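PDB 2RET: pseudopilin EpsI from Vibrio vulnificus, which probably forms part of the periplasm-spanning pseudopilus of the type II secretion system, which exports proteases and toxins from the periplasm. Local coordinates for residues 46-54 and 66-74. The protein carries 2 engineered substitutions. Numbering follows the deposited sequence.
Sequences GQTWYWKVA and FDVSVAATT. Engineered in segment 66-74: Thr-73 (natural residue Glu), Thr-74 (natural residue Lys).
Tyr-50 pairs with Ala-71 in a beta hairpin, the two central strands of the antiparallel sheet that packs on helix 8-30 in this pseudopilin domain. Six backbone hydrogen bonds join the strands, in the hydrogen-bonded pairs Tyr-50/Ala-71, Lys-52/Ser-69 and Ala-54/Asp-67. The bond from Tyr-50 N to Ala-71 O is 2.9 Å long and nearly straight (171°).

Tyr-50 can be followed outward from CB. Its CB lies 3.7 Å from Ala-71 O. CG is anti to the carbonyl carbon (chi1 -62°), which sets one ring face against residues 73-74, just past the end of strand 63-71. Thr-73 C and Thr-74 N lie over this face, Thr-74 N off toward the rim. Over the same face, Thr-73 CA sits 3.6 Å from Tyr-50 CD2. The methyl CG2 of Thr-74 meets Tyr-50 CD1 at 3.4 Å and also touches CE1. CE2 approaches Ala-72 O obliquely. Thr-73 and Thr-74 are both engineered residues.

The opposite face of the sheet turns to the helix. There Val-70 puts CG1 against Trp-49 CB at 3.7 Å and CG2 against Trp-51 CB. Trp-49 itself rests on Gln-13 and Ala-17 of the helix, and Phe-66 reaches Val-28. On the Tyr-50 face, one water donates to Lys-52 O at 3.0 Å and also bonds Ser-69 OG at 2.8 Å.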
ATOM      1  N   GLY A  46     -33.483  -8.355 -21.918  1.00 20.28           N
ATOM      2  CA  GLY A  46     -34.903  -8.518 -22.235  1.00 20.58           C
ATOM      3  C   GLY A  46     -35.758  -8.986 -21.080  1.00 20.32           C
ATOM      4  O   GLY A  46     -36.969  -9.041 -21.172  1.00 21.13           O
ATOM      5  N   GLN A  47     -35.124  -9.281 -19.967  1.00 20.47           N
ATOM      6  CA  GLN A  47     -35.777  -9.892 -18.842  1.00 20.41           C
ATOM      7  C   GLN A  47     -35.714  -8.971 -17.609  1.00 21.06           C
ATOM      8  O   GLN A  47     -34.667  -8.356 -17.315  1.00 20.44           O
ATOM      9  CB  GLN A  47     -35.040 -11.214 -18.563  1.00 20.40           C
ATOM     10  CG  GLN A  47     -35.746 -12.070 -17.568  1.00 20.83           C
ATOM     11  CD  GLN A  47     -35.172 -13.424 -17.434  1.00 20.96           C
ATOM     12  OE1 GLN A  47     -34.399 -13.876 -18.293  1.00 19.77           O
ATOM     13  NE2 GLN A  47     -35.575 -14.127 -16.360  1.00 18.62           N
ATOM     14  N   THR A  48     -36.813  -8.916 -16.862  1.00 21.33           N
ATOM     15  CA  THR A  48     -36.825  -8.245 -15.563  1.00 22.08           C
ATOM     16  C   THR A  48     -36.282  -9.160 -14.495  1.00 22.03           C
ATOM     17  O   THR A  48     -36.810 -10.250 -14.292  1.00 23.34           O
ATOM     18  CB  THR A  48     -38.244  -7.812 -15.126  1.00 21.48           C
ATOM     19  OG1 THR A  48     -38.830  -7.115 -16.199  1.00 22.46           O
ATOM     20  CG2 THR A  48     -38.184  -6.868 -13.935  1.00 21.31           C
ATOM     21  N   TRP A  49     -35.242  -8.696 -13.804  1.00 22.14           N
ATOM     22  CA  TRP A  49     -34.662  -9.392 -12.677  1.00 22.03           C
ATOM     23  C   TRP A  49     -34.934  -8.697 -11.340  1.00 21.70           C
ATOM     24  O   TRP A  49     -34.882  -7.491 -11.246  1.00 21.93           O
ATOM     25  CB  TRP A  49     -33.160  -9.502 -12.874  1.00 22.91           C
ATOM     26  CG  TRP A  49     -32.763 -10.148 -14.132  1.00 22.48           C
ATOM     27  CD1 TRP A  49     -32.483  -9.533 -15.302  1.00 24.43           C
ATOM     28  CD2 TRP A  49     -32.566 -11.543 -14.356  1.00 22.72           C
ATOM     29  NE1 TRP A  49     -32.140 -10.449 -16.246  1.00 25.48           N
ATOM     30  CE2 TRP A  49     -32.198 -11.696 -15.702  1.00 21.61           C
ATOM     31  CE3 TRP A  49     -32.738 -12.674 -13.574  1.00 22.94           C
ATOM     32  CZ2 TRP A  49     -31.931 -12.919 -16.270  1.00 23.88           C
ATOM     33  CZ3 TRP A  49     -32.491 -13.914 -14.153  1.00 25.03           C
ATOM     34  CH2 TRP A  49     -32.067 -14.017 -15.480  1.00 23.76           C
ATOM     35  N   TYR A  50     -35.171  -9.478 -10.297  1.00 20.85           N
ATOM     36  CA  TYR A  50     -35.537  -8.946  -8.993  1.00 20.83           C
ATOM     37  C   TYR A  50     -34.390  -9.147  -8.000  1.00 20.41           C
ATOM     38  O   TYR A  50     -34.101 -10.269  -7.591  1.00 20.47           O
ATOM     39  CB  TYR A  50     -36.814  -9.596  -8.488  1.00 21.06           C
ATOM     40  CG  TYR A  50     -37.987  -9.319  -9.393  1.00 21.73           C
ATOM     41  CD1 TYR A  50     -38.883  -8.296  -9.114  1.00 23.99           C
ATOM     42  CD2 TYR A  50     -38.183 -10.069 -10.547  1.00 20.96           C
ATOM     43  CE1 TYR A  50     -39.949  -8.033  -9.978  1.00 24.10           C
ATOM     44  CE2 TYR A  50     -39.239  -9.817 -11.404  1.00 22.31           C
ATOM     45  CZ  TYR A  50     -40.113  -8.813 -11.117  1.00 22.98           C
ATOM     46  OH  TYR A  50     -41.149  -8.591 -11.979  1.00 22.94           O
ATOM     47  N   TRP A  51     -33.753  -8.042  -7.614  1.00 19.78           N
ATOM     48  CA  TRP A  51     -32.630  -8.101  -6.737  1.00 19.60           C
ATOM     49  C   TRP A  51     -33.018  -7.727  -5.316  1.00 19.25           C
ATOM     50  O   TRP A  51     -33.989  -7.043  -5.066  1.00 18.88           O
ATOM     51  CB  TRP A  51     -31.455  -7.256  -7.261  1.00 19.85           C
ATOM     52  CG  TRP A  51     -31.766  -5.807  -7.438  1.00 19.95           C
ATOM     53  CD1 TRP A  51     -32.141  -5.204  -8.594  1.00 20.22           C
ATOM     54  CD2 TRP A  51     -31.747  -4.777  -6.431  1.00 20.34           C
ATOM     55  NE1 TRP A  51     -32.356  -3.871  -8.386  1.00 20.38           N
ATOM     56  CE2 TRP A  51     -32.125  -3.572  -7.069  1.00 21.11           C
ATOM     57  CE3 TRP A  51     -31.452  -4.753  -5.054  1.00 20.86           C
ATOM     58  CZ2 TRP A  51     -32.205  -2.337  -6.384  1.00 19.87           C
ATOM     59  CZ3 TRP A  51     -31.554  -3.521  -4.362  1.00 19.26           C
ATOM     60  CH2 TRP A  51     -31.925  -2.337  -5.040  1.00 20.46           C
ATOM     61  N   LYS A  52     -32.222  -8.210  -4.385  1.00 19.55           N
ATOM     62  CA  LYS A  52     -32.382  -7.913  -2.984  1.00 20.71           C
ATOM     63  C   LYS A  52     -30.990  -7.790  -2.387  1.00 20.32           C
ATOM     64  O   LYS A  52     -30.138  -8.652  -2.608  1.00 20.18           O
ATOM     65  CB  LYS A  52     -33.108  -9.057  -2.276  1.00 21.74           C
ATOM     66  CG  LYS A  52     -34.571  -8.916  -2.205  1.00 25.14           C
ATOM     67  CD  LYS A  52     -35.240 -10.186  -1.680  1.00 28.70           C
ATOM     68  CE  LYS A  52     -36.627 -10.351  -2.337  1.00 31.58           C
ATOM     69  NZ  LYS A  52     -37.259 -11.663  -1.995  1.00 33.09           N
ATOM     70  N   VAL A  53     -30.785  -6.713  -1.632  1.00 20.60           N
ATOM     71  CA  VAL A  53     -29.620  -6.530  -0.761  1.00 20.27           C
ATOM     72  C   VAL A  53     -30.037  -6.781   0.695  1.00 19.89           C
ATOM     73  O   VAL A  53     -31.007  -6.212   1.168  1.00 20.60           O
ATOM     74  CB  VAL A  53     -29.083  -5.102  -0.927  1.00 20.31           C
ATOM     75  CG1 VAL A  53     -27.908  -4.832   0.008  1.00 18.25           C
ATOM     76  CG2 VAL A  53     -28.715  -4.878  -2.399  1.00 20.61           C
ATOM     77  N   ALA A  54     -29.302  -7.652   1.381  1.00 19.78           N
ATOM     78  CA  ALA A  54     -29.542  -8.019   2.778  1.00 19.10           C
ATOM     79  C   ALA A  54     -28.240  -7.972   3.608  1.00 18.88           C
ATOM     80  O   ALA A  54     -27.359  -8.796   3.376  1.00 18.53           O
ATOM     81  CB  ALA A  54     -30.112  -9.441   2.849  1.00 19.02           C
ATOM     82  N   PHE A  66     -22.856  -8.064   3.355  1.00 21.76           N
ATOM     83  CA  PHE A  66     -24.182  -8.040   2.769  1.00 21.91           C
ATOM     84  C   PHE A  66     -24.227  -9.100   1.705  1.00 22.15           C
ATOM     85  O   PHE A  66     -23.180  -9.538   1.162  1.00 20.67           O
ATOM     86  CB  PHE A  66     -24.556  -6.667   2.188  1.00 22.17           C
ATOM     87  CG  PHE A  66     -23.602  -6.157   1.141  1.00 23.75           C
ATOM     88  CD1 PHE A  66     -22.400  -5.543   1.518  1.00 26.14           C
ATOM     89  CD2 PHE A  66     -23.903  -6.265  -0.216  1.00 24.26           C
ATOM     90  CE1 PHE A  66     -21.514  -5.074   0.565  1.00 25.68           C
ATOM     91  CE2 PHE A  66     -23.019  -5.788  -1.191  1.00 25.40           C
ATOM     92  CZ  PHE A  66     -21.821  -5.190  -0.787  1.00 26.70           C
ATOM     93  N   ASP A  67     -25.455  -9.526   1.444  1.00 22.57           N
ATOM     94  CA  ASP A  67     -25.779 -10.451   0.365  1.00 23.17           C
ATOM     95  C   ASP A  67     -26.566  -9.691  -0.666  1.00 22.58           C
ATOM     96  O   ASP A  67     -27.428  -8.878  -0.331  1.00 23.59           O
ATOM     97  CB  ASP A  67     -26.629 -11.601   0.863  1.00 23.63           C
ATOM     98  CG  ASP A  67     -25.822 -12.657   1.579  1.00 26.35           C
ATOM     99  OD1 ASP A  67     -24.642 -12.877   1.204  1.00 32.01           O
ATOM    100  OD2 ASP A  67     -26.385 -13.305   2.490  1.00 28.58           O
ATOM    101  N   VAL A  68     -26.220  -9.934  -1.917  1.00 22.38           N
ATOM    102  CA  VAL A  68     -26.982  -9.511  -3.076  1.00 21.78           C
ATOM    103  C   VAL A  68     -27.497 -10.814  -3.719  1.00 22.24           C
ATOM    104  O   VAL A  68     -26.708 -11.703  -4.077  1.00 21.43           O
ATOM    105  CB  VAL A  68     -26.124  -8.744  -4.096  1.00 22.00           C
ATOM    106  CG1 VAL A  68     -26.989  -8.302  -5.321  1.00 22.45           C
ATOM    107  CG2 VAL A  68     -25.435  -7.509  -3.441  1.00 19.21           C
ATOM    108  N   SER A  69     -28.818 -10.934  -3.816  1.00 22.31           N
ATOM    109  CA  SER A  69     -29.457 -12.084  -4.447  1.00 22.64           C
ATOM    110  C   SER A  69     -30.336 -11.588  -5.589  1.00 21.26           C
ATOM    111  O   SER A  69     -30.894 -10.507  -5.503  1.00 21.92           O
ATOM    112  CB  SER A  69     -30.256 -12.887  -3.421  1.00 22.78           C
ATOM    113  OG  SER A  69     -31.197 -12.080  -2.775  1.00 27.90           O
ATOM    114  N   VAL A  70     -30.405 -12.369  -6.665  1.00 20.10           N
ATOM    115  CA  VAL A  70     -31.151 -12.047  -7.892  1.00 18.59           C
ATOM    116  C   VAL A  70     -32.002 -13.274  -8.274  1.00 18.33           C
ATOM    117  O   VAL A  70     -31.549 -14.420  -8.275  1.00 17.38           O
ATOM    118  CB  VAL A  70     -30.225 -11.562  -9.050  1.00 18.79           C
ATOM    119  CG1 VAL A  70     -31.033 -11.184 -10.324  1.00 16.15           C
ATOM    120  CG2 VAL A  70     -29.349 -10.358  -8.600  1.00 16.05           C
ATOM    121  N   ALA A  71     -33.268 -12.986  -8.540  1.00 18.57           N
ATOM    122  CA  ALA A  71     -34.311 -13.974  -8.783  1.00 17.77           C
ATOM    123  C   ALA A  71     -35.155 -13.539  -9.998  1.00 17.84           C
ATOM    124  O   ALA A  71     -35.162 -12.351 -10.397  1.00 16.94           O
ATOM    125  CB  ALA A  71     -35.179 -14.145  -7.522  1.00 17.51           C
ATOM    126  N   ALA A  72     -35.869 -14.518 -10.569  1.00 18.40           N
ATOM    127  CA  ALA A  72     -36.729 -14.319 -11.728  1.00 17.92           C
ATOM    128  C   ALA A  72     -38.140 -13.740 -11.406  1.00 18.07           C
ATOM    129  O   ALA A  72     -38.850 -13.223 -12.287  1.00 16.84           O
ATOM    130  CB  ALA A  72     -36.812 -15.641 -12.467  1.00 18.71           C
ATOM    131  N   THR A  73     -38.534 -13.795 -10.135  1.00 19.05           N
ATOM    132  CA  THR A  73     -39.757 -13.135  -9.652  1.00 19.72           C
ATOM    133  C   THR A  73     -39.568 -12.608  -8.237  1.00 20.48           C
ATOM    134  O   THR A  73     -38.561 -12.883  -7.614  1.00 20.16           O
ATOM    135  CB  THR A  73     -40.995 -14.077  -9.588  1.00 19.55           C
ATOM    136  OG1 THR A  73     -40.889 -14.892  -8.418  1.00 19.76           O
ATOM    137  CG2 THR A  73     -41.139 -14.947 -10.850  1.00 19.61           C
ATOM    138  N   THR A  74     -40.576 -11.876  -7.740  1.00 22.41           N
ATOM    139  CA  THR A  74     -40.555 -11.307  -6.396  1.00 24.18           C
ATOM    140  C   THR A  74     -40.630 -12.368  -5.297  1.00 25.38           C
ATOM    141  O   THR A  74     -40.187 -12.107  -4.162  1.00 25.37           O
ATOM    142  CB  THR A  74     -41.679 -10.281  -6.171  1.00 24.14           C
ATOM    143  OG1 THR A  74     -42.935 -10.823  -6.585  1.00 25.14           O
ATOM    144  CG2 THR A  74     -41.392  -9.016  -6.951  1.00 25.82           C
TER
HETATM  145  O   HOH W   1     -37.810 -12.685 -14.741  1.00 24.37           O
HETATM  146  O   HOH W   2     -34.195 -11.508  -5.286  1.00 29.63           O
HETATM  147  O   HOH W   3     -29.908 -10.818  -0.584  1.00 28.27           O
HETATM  148  O   HOH W   4     -37.622 -13.394  -4.526  1.00 47.83           O